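Local coordinates for ParB domain protein nuclease (Sulfolobus solfataricus, PDB 5K5D) that probably takes part in archaeal DNA segregation as a ParB-like partition protein and may act as a nuclease, at residues 7-12 with 78-83; 20-25 with 85-90; 108-113 with 213-218; 195-200 with 220-225. The protein carries 4 engineered substitutions. All coordinates share one frame; numbering follows the deposited sequence.

Contact 1. Residues 7-12 with 78-83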
# COMPACT_ATOMS: atom_id res chain seq x y z
N LEU B 7 10.70 9.68 16.56
CA LEU B 7 9.87 10.78 16.09
C LEU B 7 9.34 11.60 17.26
O LEU B 7 8.80 11.05 18.22
CB LEU B 7 8.70 10.26 15.25
CG LEU B 7 9.08 9.54 13.95
CD1 LEU B 7 7.83 9.24 13.13
CD2 LEU B 7 10.06 10.37 13.15
N THR B 8 9.53 12.91 17.18
CA THR B 8 9.04 13.83 18.19
C THR B 8 8.07 14.83 17.59
O THR B 8 8.18 15.19 16.41
CB THR B 8 10.19 14.63 18.82
OG1 THR B 8 9.66 15.58 19.74
CG2 THR B 8 10.96 15.36 17.74
N TYR B 9 7.12 15.29 18.39
CA TYR B 9 6.17 16.28 17.92
C TYR B 9 5.59 17.09 19.07
O TYR B 9 5.71 16.73 20.23
CB TYR B 9 5.03 15.61 17.14
CG TYR B 9 4.15 14.73 17.98
CD1 TYR B 9 3.09 15.27 18.70
CD2 TYR B 9 4.37 13.36 18.06
CE1 TYR B 9 2.27 14.47 19.48
CE2 TYR B 9 3.55 12.55 18.84
CZ TYR B 9 2.51 13.11 19.54
OH TYR B 9 1.70 12.31 20.32
N THR B 10 4.95 18.20 18.71
CA THR B 10 4.29 19.03 19.69
C THR B 10 2.86 19.30 19.23
O THR B 10 2.57 19.26 18.03
CB THR B 10 5.05 20.35 19.92
OG1 THR B 10 5.28 21.00 18.66
CG2 THR B 10 6.40 20.07 20.57
N GLU B 11 1.97 19.55 20.18
CA GLU B 11 0.57 19.78 19.86
C GLU B 11 0.32 21.28 19.78
O GLU B 11 0.64 22.01 20.71
CB GLU B 11 -0.32 19.14 20.93
CG GLU B 11 -1.63 18.56 20.41
CD GLU B 11 -2.68 19.62 20.13
OE1 GLU B 11 -2.49 20.78 20.55
OE2 GLU B 11 -3.71 19.29 19.50
N GLU B 12 -0.23 21.73 18.66
CA GLU B 12 -0.53 23.15 18.50
C GLU B 12 -1.73 23.41 17.61
O GLU B 12 -2.15 22.55 16.83
CB GLU B 12 0.69 23.92 17.99
CG GLU B 12 1.25 23.43 16.67
CD GLU B 12 2.41 24.27 16.18
OE1 GLU B 12 2.18 25.24 15.44
OE2 GLU B 12 3.57 23.96 16.55
N LYS B 78 -6.39 21.79 15.02
CA LYS B 78 -5.42 21.21 15.93
C LYS B 78 -4.54 20.25 15.14
O LYS B 78 -5.04 19.43 14.36
CB LYS B 78 -6.14 20.46 17.05
CG LYS B 78 -7.13 21.31 17.84
CD LYS B 78 -8.39 20.54 18.24
CE LYS B 78 -8.12 19.45 19.27
NZ LYS B 78 -7.36 18.30 18.70
N ILE B 79 -3.23 20.34 15.33
CA ILE B 79 -2.30 19.46 14.64
C ILE B 79 -1.21 18.89 15.55
O ILE B 79 -1.00 19.36 16.67
CB ILE B 79 -1.62 20.16 13.43
CG1 ILE B 79 -0.68 21.26 13.91
CG2 ILE B 79 -2.66 20.70 12.47
CD1 ILE B 79 0.13 21.90 12.79
N LEU B 80 -0.55 17.85 15.05
CA LEU B 80 0.69 17.38 15.66
C LEU B 80 1.83 17.76 14.72
O LEU B 80 2.02 17.14 13.67
CB LEU B 80 0.65 15.87 15.88
CG LEU B 80 -0.46 15.34 16.79
CD1 LEU B 80 -0.28 13.85 17.05
CD2 LEU B 80 -0.48 16.11 18.10
N LYS B 81 2.58 18.80 15.10
CA LYS B 81 3.73 19.23 14.32
C LYS B 81 4.96 18.42 14.73
O LYS B 81 5.47 18.57 15.85
CB LYS B 81 4.00 20.72 14.51
CG LYS B 81 5.02 21.28 13.54
CD LYS B 81 5.26 22.77 13.74
CE LYS B 81 6.03 23.03 15.03
NZ LYS B 81 6.28 24.48 15.22
N TYR B 82 5.40 17.56 13.83
CA TYR B 82 6.58 16.74 14.07
C TYR B 82 7.84 17.51 13.70
O TYR B 82 7.82 18.35 12.80
CB TYR B 82 6.50 15.45 13.25
CG TYR B 82 5.57 14.44 13.85
CD1 TYR B 82 4.19 14.61 13.80
CD2 TYR B 82 6.06 13.31 14.49
CE1 TYR B 82 3.33 13.68 14.36
CE2 TYR B 82 5.21 12.37 15.05
CZ TYR B 82 3.85 12.57 14.98
OH TYR B 82 3.01 11.64 15.54
N ASP B 83 8.93 17.21 14.40
CA ASP B 83 10.16 17.97 14.24
C ASP B 83 11.06 17.38 13.16
O ASP B 83 12.19 17.00 13.42
CB ASP B 83 10.91 18.05 15.56
CG ASP B 83 12.14 18.91 15.47
OD1 ASP B 83 12.09 19.93 14.74
OD2 ASP B 83 13.16 18.58 16.10
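Thr8 O is gripped by two groups of segment 78-83: Asp83 N donates a hydrogen bond at 2.9 Å, and Tyr82 CA brings its C-H to the same oxygen at 3.2 Å. This rung extends an antiparallel ladder. Thr10 with Lys81 and Glu12 with Ile79 are hydrogen-bonded pairs, while Tyr9 with Tyr82 and Glu11 with Leu80 are the non-hydrogen-bonded pairs. The Tyr9 and Tyr82 CA atoms come within 3.9 Å, and their side chains run side by side on one face of the sheet. Tyr9 CG lies between its own backbone N and carbonyl carbon (chi1 67°). Tyr9 CB sits above the middle of the Tyr82 ring, 3.5 Å from the centroid, and the two ring planes are inclined at 40°. Leu80 CD1 lies over a face of the Tyr9 ring, a CH-pi contact. On the reverse face Glu12 OE2 meets Lys81 NZ at 3.1 Å, a salt bridge with a weak hydrogen bond, and Tyr57 OH bonds to both Glu12 OE1 and Lys81 NZ. Strand 9-15 forms an outer edge of the four-stranded mixed sheet; strand 76-82 pairs on its other side with strand 51-53, and helix 90-99 packs through Leu96 against Leu7 and Tyr82.

Contact 2. Residues 20-25 with 85-90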
# COMPACT_ATOMS: atom_id res chain seq x y z
N LYS B 20 0.07 23.41 4.46
CA LYS B 20 0.45 23.24 3.06
C LYS B 20 0.32 21.78 2.67
O LYS B 20 0.69 20.89 3.43
CB LYS B 20 1.88 23.74 2.84
CG LYS B 20 2.07 25.20 3.21
CD LYS B 20 3.50 25.49 3.63
CE LYS B 20 3.61 26.86 4.29
NZ LYS B 20 4.93 27.07 4.96
N GLU B 21 -0.20 21.53 1.48
CA GLU B 21 -0.45 20.16 1.05
C GLU B 21 0.63 19.64 0.11
O GLU B 21 1.19 20.38 -0.69
CB GLU B 21 -1.83 20.02 0.42
CG GLU B 21 -1.98 20.65 -0.95
CD GLU B 21 -3.33 20.34 -1.57
OE1 GLU B 21 -4.33 20.32 -0.83
OE2 GLU B 21 -3.37 20.12 -2.80
N ASP B 22 0.93 18.35 0.24
CA ASP B 22 1.90 17.68 -0.61
C ASP B 22 1.13 16.69 -1.47
O ASP B 22 0.48 15.77 -0.96
CB ASP B 22 2.92 16.93 0.26
CG ASP B 22 4.00 16.26 -0.57
OD1 ASP B 22 5.14 16.76 -0.58
OD2 ASP B 22 3.70 15.22 -1.20
N ASP B 23 1.18 16.89 -2.78
CA ASP B 23 0.32 16.13 -3.68
C ASP B 23 0.56 14.62 -3.61
O ASP B 23 -0.34 13.83 -3.89
CB ASP B 23 0.43 16.63 -5.11
CG ASP B 23 -0.92 16.87 -5.74
OD1 ASP B 23 -1.44 15.95 -6.41
OD2 ASP B 23 -1.48 17.98 -5.54
N GLU B 24 1.76 14.22 -3.21
CA GLU B 24 2.06 12.81 -3.07
C GLU B 24 1.35 12.25 -1.84
O GLU B 24 0.69 11.22 -1.91
CB GLU B 24 3.56 12.56 -2.96
CG GLU B 24 3.93 11.09 -3.12
CD GLU B 24 5.14 10.69 -2.30
OE1 GLU B 24 5.25 11.14 -1.14
OE2 GLU B 24 5.98 9.93 -2.81
N PHE B 25 1.51 12.93 -0.71
CA PHE B 25 0.86 12.49 0.52
C PHE B 25 -0.64 12.55 0.36
O PHE B 25 -1.38 11.74 0.92
CB PHE B 25 1.29 13.36 1.70
CG PHE B 25 2.77 13.37 1.94
CD1 PHE B 25 3.39 14.46 2.54
CD2 PHE B 25 3.55 12.29 1.56
CE1 PHE B 25 4.76 14.46 2.76
CE2 PHE B 25 4.92 12.29 1.77
CZ PHE B 25 5.53 13.38 2.37
N ASP B 85 11.70 17.57 8.53
CA ASP B 85 11.33 18.12 7.24
C ASP B 85 10.95 16.98 6.31
O ASP B 85 11.80 16.19 5.90
CB ASP B 85 12.51 18.92 6.66
CG ASP B 85 12.12 19.74 5.46
OD1 ASP B 85 11.24 19.31 4.69
OD2 ASP B 85 12.70 20.84 5.29
N SER B 86 9.66 16.88 6.01
CA SER B 86 9.15 15.79 5.18
C SER B 86 9.75 15.82 3.78
O SER B 86 9.78 14.80 3.10
CB SER B 86 7.63 15.87 5.08
OG SER B 86 7.23 16.99 4.31
N GLN B 87 10.22 16.99 3.36
CA GLN B 87 10.81 17.14 2.03
C GLN B 87 12.24 16.61 1.98
O GLN B 87 12.82 16.45 0.91
CB GLN B 87 10.76 18.60 1.57
CG GLN B 87 9.36 19.14 1.36
CD GLN B 87 8.60 18.39 0.27
OE1 GLN B 87 7.52 17.85 0.52
NE2 GLN B 87 9.15 18.37 -0.94
N GLN B 88 12.81 16.34 3.15
CA GLN B 88 14.15 15.79 3.24
C GLN B 88 14.14 14.39 3.86
O GLN B 88 14.85 13.50 3.40
CB GLN B 88 15.07 16.72 4.03
CG GLN B 88 15.32 18.05 3.34
CD GLN B 88 16.42 18.85 4.02
OE1 GLN B 88 17.61 18.61 3.80
NE2 GLN B 88 16.03 19.81 4.85
N GLU B 89 13.33 14.21 4.89
CA GLU B 89 13.17 12.90 5.52
C GLU B 89 11.83 12.26 5.17
O GLU B 89 11.06 11.88 6.05
CB GLU B 89 13.33 13.02 7.04
CG GLU B 89 14.75 13.31 7.52
CD GLU B 89 14.81 13.71 8.99
OE1 GLU B 89 14.47 14.86 9.31
OE2 GLU B 89 15.20 12.87 9.82
N ARG B 90 11.55 12.15 3.88
CA ARG B 90 10.31 11.52 3.41
C ARG B 90 10.00 10.24 4.17
O ARG B 90 8.85 9.99 4.55
CB ARG B 90 10.40 11.21 1.92
CG ARG B 90 10.40 12.43 1.03
CD ARG B 90 9.01 13.03 0.85
NE ARG B 90 8.46 12.70 -0.46
CZ ARG B 90 7.40 13.31 -0.99
NH1 ARG B 90 6.80 14.28 -0.31
NH2 ARG B 90 6.96 12.96 -2.19
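Asp22 meets Arg90 with both carboxylate oxygens. Arg90 NH1 donates to OD1 of Asp22 at 3.0 Å, arriving from above the carboxylate plane, and makes a weak bond to Asp22 OD2 at 3.4 Å. The Asp22 CG is anti to the backbone N (chi1 -178°). Asp22 OD2 accepts from Glu24 N at 3.0 Å and from Phe25 N at 3.2 Å, the two donors approaching from opposite faces of the carboxylate. This is an N-cap on the short, weakly bonded helix 23-26 of the ParB-like N-terminal domain, and the capping carboxylate also binds Arg90, at the start of helix 90-99. Further on, Glu24 reaches tip to tip with Arg90. Its carboxylate lies nearly parallel to the guanidinium, the planes 10° apart, and Glu24 OE1 stands over the flat face, 2.7 Å from Arg90 NH2; the attraction is one of charge, with no N-H aimed at the oxygen. Glu24 OE2 turns to Arg122 and Tyr94. Phe25 also approaches the guanidinium, CZ lying 3.1 Å from Arg90 NH1 with the planes 42° apart. At the rim of the Phe25 ring, near its plane, lies Ser86 OG, itself hydrogen-bonded to Asp54. Ser86 belongs to an Asx turn, in which Asp85 OD1 accepts from Gln87 N at 2.9 Å.

Contact 3. Residues 108-113 with 213-218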
# COMPACT_ATOMS: atom_id res chain seq x y z
N ASP B 108 -10.74 -1.51 3.56
CA ASP B 108 -10.80 -2.96 3.37
C ASP B 108 -9.40 -3.56 3.23
O ASP B 108 -8.41 -2.82 3.16
CB ASP B 108 -11.65 -3.30 2.14
CG ASP B 108 -10.83 -3.41 0.87
OD1 ASP B 108 -9.59 -3.37 0.97
OD2 ASP B 108 -11.43 -3.52 -0.22
N LYS B 109 -9.31 -4.88 3.21
CA LYS B 109 -8.02 -5.56 3.20
C LYS B 109 -7.19 -5.21 1.97
O LYS B 109 -5.96 -5.14 2.03
CB LYS B 109 -8.21 -7.08 3.32
CG LYS B 109 -6.96 -7.86 3.69
CD LYS B 109 -7.28 -9.33 3.93
CE LYS B 109 -6.06 -10.12 4.37
NZ LYS B 109 -4.93 -9.96 3.42
N ASN B 110 -7.87 -4.98 0.85
CA ASN B 110 -7.20 -4.71 -0.43
C ASN B 110 -6.71 -3.27 -0.57
O ASN B 110 -5.76 -3.00 -1.30
CB ASN B 110 -8.13 -5.05 -1.60
CG ASN B 110 -8.32 -6.54 -1.76
OD1 ASN B 110 -9.11 -7.16 -1.05
ND2 ASN B 110 -7.61 -7.14 -2.71
N GLU B 111 -7.36 -2.35 0.13
CA GLU B 111 -6.99 -0.95 0.08
C GLU B 111 -5.78 -0.70 0.97
O GLU B 111 -4.94 0.16 0.66
CB GLU B 111 -8.16 -0.07 0.50
CG GLU B 111 -9.32 -0.10 -0.47
CD GLU B 111 -10.62 0.43 0.13
OE1 GLU B 111 -11.53 0.81 -0.64
OE2 GLU B 111 -10.73 0.45 1.38
N ARG B 112 -5.68 -1.43 2.07
CA ARG B 112 -4.55 -1.28 2.97
C ARG B 112 -3.31 -1.96 2.40
O ARG B 112 -2.18 -1.50 2.60
CB ARG B 112 -4.86 -1.83 4.36
CG ARG B 112 -4.98 -3.34 4.43
CD ARG B 112 -5.06 -3.80 5.87
NE ARG B 112 -6.15 -3.15 6.60
CZ ARG B 112 -6.41 -3.35 7.88
NH1 ARG B 112 -5.68 -4.20 8.59
NH2 ARG B 112 -7.42 -2.71 8.46
N LEU B 113 -3.52 -3.07 1.69
CA LEU B 113 -2.43 -3.76 1.00
C LEU B 113 -1.83 -2.86 -0.07
O LEU B 113 -0.61 -2.80 -0.24
CB LEU B 113 -2.95 -5.05 0.37
CG LEU B 113 -2.86 -6.32 1.21
CD1 LEU B 113 -3.72 -7.44 0.62
CD2 LEU B 113 -1.41 -6.76 1.34
N LYS B 213 -10.40 -1.76 -8.95
CA LYS B 213 -11.42 -2.32 -9.83
C LYS B 213 -11.71 -3.78 -9.52
O LYS B 213 -12.84 -4.24 -9.71
CB LYS B 213 -10.98 -2.17 -11.30
CG LYS B 213 -12.03 -2.62 -12.30
CD LYS B 213 -13.37 -1.94 -12.04
CE LYS B 213 -14.22 -1.85 -13.31
NZ LYS B 213 -13.67 -0.85 -14.27
N TYR B 214 -10.71 -4.50 -9.03
CA TYR B 214 -10.84 -5.94 -8.87
C TYR B 214 -10.81 -6.39 -7.41
O TYR B 214 -11.63 -7.20 -6.99
CB TYR B 214 -9.77 -6.68 -9.67
CG TYR B 214 -9.69 -6.26 -11.12
CD1 TYR B 214 -8.55 -5.64 -11.63
CD2 TYR B 214 -10.76 -6.47 -11.99
CE1 TYR B 214 -8.48 -5.25 -12.95
CE2 TYR B 214 -10.70 -6.08 -13.32
CZ TYR B 214 -9.55 -5.47 -13.79
OH TYR B 214 -9.47 -5.08 -15.11
N LYS B 215 -9.85 -5.87 -6.65
CA LYS B 215 -9.71 -6.24 -5.24
C LYS B 215 -9.62 -7.76 -5.07
O LYS B 215 -10.02 -8.30 -4.04
CB LYS B 215 -10.88 -5.70 -4.41
CG LYS B 215 -10.99 -4.18 -4.39
CD LYS B 215 -12.28 -3.75 -3.71
CE LYS B 215 -12.41 -2.24 -3.65
NZ LYS B 215 -11.33 -1.62 -2.84
N VAL B 216 -9.10 -8.44 -6.08
CA VAL B 216 -8.83 -9.87 -5.98
C VAL B 216 -8.11 -10.17 -4.66
O VAL B 216 -7.09 -9.56 -4.36
CB VAL B 216 -7.96 -10.37 -7.15
CG1 VAL B 216 -7.35 -11.73 -6.84
CG2 VAL B 216 -8.78 -10.42 -8.43
N PRO B 217 -8.64 -11.12 -3.88
CA PRO B 217 -8.04 -11.45 -2.58
C PRO B 217 -6.60 -11.92 -2.74
O PRO B 217 -6.29 -12.65 -3.68
CB PRO B 217 -8.92 -12.60 -2.06
CG PRO B 217 -10.21 -12.43 -2.78
CD PRO B 217 -9.84 -11.93 -4.15
N LEU B 218 -5.73 -11.50 -1.82
CA LEU B 218 -4.33 -11.89 -1.83
C LEU B 218 -4.17 -13.41 -1.83
O LEU B 218 -3.57 -13.99 -2.74
CB LEU B 218 -3.61 -11.31 -0.62
CG LEU B 218 -2.20 -11.85 -0.34
CD1 LEU B 218 -1.27 -11.56 -1.51
CD2 LEU B 218 -1.64 -11.27 0.95
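Lys215 lies aslant Asp108 and Glu111, the two residues of a capping box that opens helix 109-128. The lysine chain runs extended as far as CE and then bends (chi4 -63°), which puts NZ beside both acids. Lys215 NZ donates to Asp108 OD2 at 3.2 Å, approaching from above the carboxylate plane, and more weakly to Glu111 OE1 at 3.3 Å, each bond being part of a salt bridge. Within the box, Asp108 N donates to Glu111 OE2 at 2.9 Å, so the glutamate divides its oxygens between the helix start and the lysine. One ammonium group shared by two carboxylates probably eases the repulsion between them.

Asn110 also crosses the lysine at a slant, its CG lying 3.8 Å from Lys215 CB. Its amide nitrogen continues past that chain to the backbone beyond, and it has a second acceptor in Val209 O. Farther along, Pro217 holds the N-cap position of helix 218-230, and Leu218 just after it meets Leu113 of helix 109-128. These two leucines cross at about a right angle, with Leu113 CD1 resting 4.1 Å from Leu218 CB; nearby, Lys109 reaches to Asp191 of helix 189-201. The bond from Asn110 ND2 to Val216 O, 3.0 Å long, is uneven in its geometry: the oxygen lies close to the plane of the Asn110 amide, whereas the nitrogen stands well above the plane of the Val216 carbonyl, 67° out of it.

Contact 4. Residues 195-200 with 220-225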
# COMPACT_ATOMS: atom_id res chain seq x y z
N MSE B 195 2.70 -11.65 -0.03
CA MSE B 195 2.71 -10.38 -0.74
C MSE B 195 4.10 -10.07 -1.27
O MSE B 195 4.25 -9.61 -2.40
CB MSE B 195 2.21 -9.25 0.17
CG MSE B 195 1.76 -8.02 -0.61
SE MSE B 195 2.94 -6.47 -0.44
CE MSE B 195 2.32 -5.84 1.29
N ALA B 196 5.11 -10.33 -0.45
CA ALA B 196 6.49 -10.05 -0.83
C ALA B 196 6.93 -10.88 -2.04
O ALA B 196 7.55 -10.35 -2.96
CB ALA B 196 7.43 -10.30 0.35
N ILE B 197 6.59 -12.16 -2.03
CA ILE B 197 6.92 -13.04 -3.15
C ILE B 197 6.21 -12.62 -4.43
O ILE B 197 6.80 -12.61 -5.51
CB ILE B 197 6.57 -14.51 -2.83
CG1 ILE B 197 7.44 -15.01 -1.68
CG2 ILE B 197 6.76 -15.38 -4.07
CD1 ILE B 197 7.21 -16.45 -1.32
N LEU B 198 4.93 -12.26 -4.32
CA LEU B 198 4.19 -11.81 -5.48
C LEU B 198 4.74 -10.48 -5.97
O LEU B 198 4.88 -10.26 -7.17
CB LEU B 198 2.70 -11.67 -5.15
CG LEU B 198 1.94 -12.92 -4.70
CD1 LEU B 198 0.46 -12.60 -4.53
CD2 LEU B 198 2.13 -14.06 -5.68
N ARG B 199 5.06 -9.59 -5.03
CA ARG B 199 5.50 -8.25 -5.39
C ARG B 199 6.77 -8.28 -6.22
O ARG B 199 6.96 -7.46 -7.12
CB ARG B 199 5.70 -7.40 -4.13
CG ARG B 199 5.58 -5.91 -4.37
CD ARG B 199 6.90 -5.31 -4.79
NE ARG B 199 6.73 -3.96 -5.31
CZ ARG B 199 6.72 -3.66 -6.61
NH1 ARG B 199 6.87 -4.62 -7.51
NH2 ARG B 199 6.56 -2.40 -6.99
N ILE B 200 7.64 -9.25 -5.92
CA ILE B 200 8.94 -9.35 -6.57
C ILE B 200 8.92 -10.27 -7.79
O ILE B 200 9.47 -9.94 -8.84
CB ILE B 200 10.03 -9.80 -5.58
CG1 ILE B 200 10.65 -8.58 -4.89
CG2 ILE B 200 11.11 -10.61 -6.29
CD1 ILE B 200 9.63 -7.72 -4.15
N GLN B 220 -5.98 -15.68 -2.51
CA GLN B 220 -6.48 -16.25 -3.75
C GLN B 220 -5.50 -16.03 -4.89
O GLN B 220 -5.29 -16.91 -5.73
CB GLN B 220 -7.83 -15.62 -4.10
CG GLN B 220 -8.65 -16.43 -5.08
CD GLN B 220 -9.01 -17.80 -4.54
OE1 GLN B 220 -9.70 -17.92 -3.53
NE2 GLN B 220 -8.53 -18.84 -5.21
N ALA B 221 -4.89 -14.85 -4.92
CA ALA B 221 -3.90 -14.52 -5.94
C ALA B 221 -2.67 -15.40 -5.79
O ALA B 221 -2.06 -15.81 -6.77
CB ALA B 221 -3.51 -13.06 -5.86
N PHE B 222 -2.30 -15.68 -4.54
CA PHE B 222 -1.12 -16.47 -4.25
C PHE B 222 -1.32 -17.95 -4.60
O PHE B 222 -0.38 -18.63 -5.01
CB PHE B 222 -0.72 -16.31 -2.78
CG PHE B 222 0.58 -16.97 -2.44
CD1 PHE B 222 1.78 -16.31 -2.66
CD2 PHE B 222 0.61 -18.25 -1.92
CE1 PHE B 222 2.98 -16.91 -2.36
CE2 PHE B 222 1.80 -18.86 -1.61
CZ PHE B 222 2.99 -18.19 -1.83
N ARG B 223 -2.54 -18.43 -4.43
CA ARG B 223 -2.88 -19.79 -4.85
C ARG B 223 -2.67 -19.92 -6.35
O ARG B 223 -2.15 -20.93 -6.83
CB ARG B 223 -4.32 -20.13 -4.49
CG ARG B 223 -4.55 -20.45 -3.02
CD ARG B 223 -6.01 -20.81 -2.76
NE ARG B 223 -6.42 -21.98 -3.54
CZ ARG B 223 -7.68 -22.30 -3.81
NH1 ARG B 223 -8.67 -21.53 -3.37
NH2 ARG B 223 -7.95 -23.38 -4.52
N ILE B 224 -3.08 -18.90 -7.09
CA ILE B 224 -2.89 -18.86 -8.53
C ILE B 224 -1.41 -18.90 -8.88
O ILE B 224 -1.01 -19.60 -9.81
CB ILE B 224 -3.51 -17.59 -9.14
CG1 ILE B 224 -5.04 -17.67 -9.10
CG2 ILE B 224 -3.02 -17.39 -10.57
CD1 ILE B 224 -5.73 -16.45 -9.66
N TYR B 225 -0.61 -18.15 -8.13
CA TYR B 225 0.83 -18.10 -8.35
C TYR B 225 1.46 -19.49 -8.25
O TYR B 225 2.01 -20.00 -9.23
CB TYR B 225 1.50 -17.15 -7.36
CG TYR B 225 3.01 -17.21 -7.39
CD1 TYR B 225 3.72 -16.63 -8.44
CD2 TYR B 225 3.72 -17.84 -6.38
CE1 TYR B 225 5.11 -16.68 -8.47
CE2 TYR B 225 5.11 -17.89 -6.41
CZ TYR B 225 5.80 -17.32 -7.46
OH TYR B 225 7.17 -17.36 -7.49
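A knob-into-hole packing joins helix 189-201 to helix 218-230, the latter lying in the stretch assigned to the second domain of this protein family. The knob is Leu198, and the hole is lined by Ala221, Phe222 and Tyr225 together with Leu218, one turn earlier on the same helix. The two short helical segments cross at 59°, with their axes 10.4 Å apart at closest approach, and the CA atoms of Leu198 and Phe222 are the nearest CA pair, 7.2 Å apart.

The two methyl groups of Leu198 divide the hole between them. Leu198 CD1 faces the smaller side, 4.2 Å from Ala221 CB, and also lies near the backbone of Phe222. Leu198 CD2 lies against the aromatic residues: it comes to 3.6 Å from Tyr225 CB and 3.8 Å from Phe222 CD1, while the leucine and tyrosine side chains slide past each other in opposite directions. Leu198 CG lies at the edge of the Phe222 ring, close to its plane. Phe222 CG is anti to the backbone N (chi1 -173°).

Ile197 widens the interface at its more exposed margin. Its CG2 branch meets Tyr225 CE2 at 3.8 Å, the two side chains crossing at about a right angle, and Ile197 CB stands at the edge of the Phe222 ring. All of this is apolar packing. Helix 203-210 touches both partners, Leu206 lying against Leu198 and Leu205 and Val209 against Ala221, while the selenomethionine Met195 turns away toward helices 109-128 and 170-180.

In the fold
The four contacts fall into two pairs along an elongated chain. Contacts 1 and 2, about 15 Å apart between centres, interleave in sequence and belong to the ParB-like N-terminal part: strands 9-15 and 76-82 are joined in the sheet, then the segments that follow them meet at helices 23-26 and 90-99. Contacts 3 and 4, about 13 Å apart between centres, also interleave and share helix 218-230; they touch through Leu218 and Leu198, and through Leu113 and Met195. Contacts 1 and 4 lie on opposite sides of the chain's centre, about 38 Å apart between centres. Helix 109-128 links the halves: its Arg122 bonds Glu24 of contact 2, and its start takes part in contact 3.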